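Oxidoreductase (Azotobacter vinelandii, PDB 7D5M) binds NAD+ in a Rossmann-fold domain and, as an inositol dehydrogenase homolog of the Gfo/Idh/MocA family, probably oxidises a polyol or sugar-like substrate. Local coordinates at the interface of chains A and B. Sequence-based numbering; all coordinates share one arbitrary frame. Chains: chain A/B, Oxidoreductase.

The interface of chains A and B. Residues chain A 233, 243, 259, 263, 265; chain B 166-167, 276.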
loop_
_atom_site.group_PDB
_atom_site.type_symbol
_atom_site.label_atom_id
_atom_site.label_comp_id
_atom_site.label_asym_id
_atom_site.label_seq_id
_atom_site.Cartn_x
_atom_site.Cartn_y
_atom_site.Cartn_z
ATOM N N PHE A 233 1.304 -15.692 -26.445
ATOM C CA PHE A 233 2.453 -14.755 -26.563
ATOM C C PHE A 233 3.750 -15.558 -26.667
ATOM O O PHE A 233 4.643 -15.165 -27.436
ATOM C CB PHE A 233 2.444 -13.736 -25.429
ATOM C CG PHE A 233 1.445 -12.625 -25.633
ATOM C CD1 PHE A 233 1.622 -11.684 -26.641
ATOM C CD2 PHE A 233 0.325 -12.520 -24.827
ATOM C CE1 PHE A 233 0.703 -10.664 -26.830
ATOM C CE2 PHE A 233 -0.604 -11.508 -25.029
ATOM C CZ PHE A 233 -0.409 -10.573 -26.023
ATOM N N ASN A 243 -2.726 -15.868 -22.288
ATOM C CA ASN A 243 -3.392 -14.590 -21.948
ATOM C C ASN A 243 -4.791 -14.615 -22.543
ATOM O O ASN A 243 -4.937 -15.124 -23.670
ATOM C CB ASN A 243 -2.587 -13.407 -22.475
ATOM C CG ASN A 243 -3.034 -12.108 -21.848
ATOM O OD1 ASN A 243 -2.782 -11.882 -20.667
ATOM N ND2 ASN A 243 -3.711 -11.270 -22.619
ATOM N N TRP A 259 -9.704 -11.178 -16.794
ATOM C CA TRP A 259 -8.347 -11.192 -17.380
ATOM C C TRP A 259 -7.596 -12.407 -16.832
ATOM O O TRP A 259 -7.326 -12.445 -15.620
ATOM C CB TRP A 259 -7.620 -9.870 -17.114
ATOM C CG TRP A 259 -6.211 -9.884 -17.608
ATOM C CD1 TRP A 259 -5.731 -10.531 -18.710
ATOM C CD2 TRP A 259 -5.087 -9.212 -17.017
ATOM N NE1 TRP A 259 -4.384 -10.315 -18.842
ATOM C CE2 TRP A 259 -3.964 -9.507 -17.817
ATOM C CE3 TRP A 259 -4.928 -8.375 -15.905
ATOM C CZ2 TRP A 259 -2.701 -8.996 -17.529
ATOM C CZ3 TRP A 259 -3.681 -7.870 -15.619
ATOM C CH2 TRP A 259 -2.581 -8.178 -16.425
ATOM N N VAL A 263 1.508 -14.494 -18.275
ATOM C CA VAL A 263 2.587 -13.675 -18.907
ATOM C C VAL A 263 2.504 -12.216 -18.424
ATOM O O VAL A 263 3.084 -11.324 -19.083
ATOM C CB VAL A 263 2.521 -13.796 -20.440
ATOM C CG1 VAL A 263 2.724 -15.236 -20.866
ATOM C CG2 VAL A 263 1.225 -13.252 -21.013
ATOM N N ALA A 265 4.240 -10.135 -16.640
ATOM C CA ALA A 265 5.625 -10.103 -16.133
ATOM C C ALA A 265 5.677 -9.294 -14.832
ATOM O O ALA A 265 5.157 -8.172 -14.823
ATOM C CB ALA A 265 6.548 -9.536 -17.185
ATOM N N ARG B 166 3.779 -6.751 -24.988
ATOM C CA ARG B 166 2.709 -7.753 -25.203
ATOM C C ARG B 166 1.344 -7.129 -24.925
ATOM O O ARG B 166 0.415 -7.364 -25.706
ATOM C CB ARG B 166 2.969 -8.981 -24.323
ATOM C CG ARG B 166 4.189 -9.766 -24.784
ATOM C CD ARG B 166 4.542 -10.965 -23.930
ATOM N NE ARG B 166 5.511 -11.813 -24.608
ATOM C CZ ARG B 166 6.147 -12.838 -24.062
ATOM N NH1 ARG B 166 5.967 -13.143 -22.789
ATOM N NH2 ARG B 166 6.985 -13.551 -24.793
ATOM N N MET B 167 1.213 -6.398 -23.823
ATOM C CA MET B 167 -0.093 -5.820 -23.424
ATOM C C MET B 167 0.060 -4.408 -22.881
ATOM O O MET B 167 1.078 -4.103 -22.234
ATOM C CB MET B 167 -0.773 -6.657 -22.348
ATOM C CG MET B 167 -1.382 -7.897 -22.889
ATOM S SD MET B 167 -1.452 -9.087 -21.581
ATOM C CE MET B 167 0.246 -9.621 -21.747
ATOM N N ILE B 276 3.023 -4.224 -20.228
ATOM C CA ILE B 276 3.533 -5.582 -19.916
ATOM C C ILE B 276 4.364 -6.070 -21.101
ATOM O O ILE B 276 3.813 -6.203 -22.203
ATOM C CB ILE B 276 2.372 -6.538 -19.591
ATOM C CG1 ILE B 276 1.481 -5.950 -18.492
ATOM C CG2 ILE B 276 2.924 -7.912 -19.235
ATOM C CD1 ILE B 276 0.133 -6.577 -18.380
HETATM O O HOH W 1 5.264 -11.244 -20.638
#
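The carbonyl O of A:Val263 is linked to the guanidinium NH1 of B:Arg166 through water 1. The water lies 2.7 Å from A:Val263 O and 3.0 Å from B:Arg166 NH1. The side chains of B:Arg166 and A:Phe233 lie alongside and antiparallel, with the arginine stretched out over the ring. CB of B:Arg166 sits over one face of the A:Phe233 ring, 3.9 Å from its centroid and offset toward the rim, in a CH-pi contact. Further along, the guanidinium lies over CB of A:Phe233, its plane turned 26° from the ring.

Beside this pair, B:Met167 lays its sulfur SD against the amide group of A:Asn243, 3.4 Å from CG. The indole NE1 of A:Trp259 donates a hydrogen bond of 2.9 Å to A:Asn243 OD1, which is likely to limit rotation of the amide. The bond is nearly straight (163° at H). OD1 lies close to the indole plane, while the donor is tilted from the carbonyl plane. The B:Met167 chain bends at chi3 (-82°), and its methyl CE reaches both A:Val263 CG2 and A:Phe233 CE2. With an alanine in place of A:Phe233, a gap would probably open under CB and CG of B:Arg166, and B:Met167 CE would lose its ring neighbour.

The patch lies in the C-terminal alpha/beta domains, on a two-fold symmetric, largely sheet-built interface of a deposited four-copy assembly. Similar pairing is common in the family, so it is probably biological. B:Ile276 extends the apolar contact, with its CD1 3.7 Å from CH2 of the A:Trp259 indole.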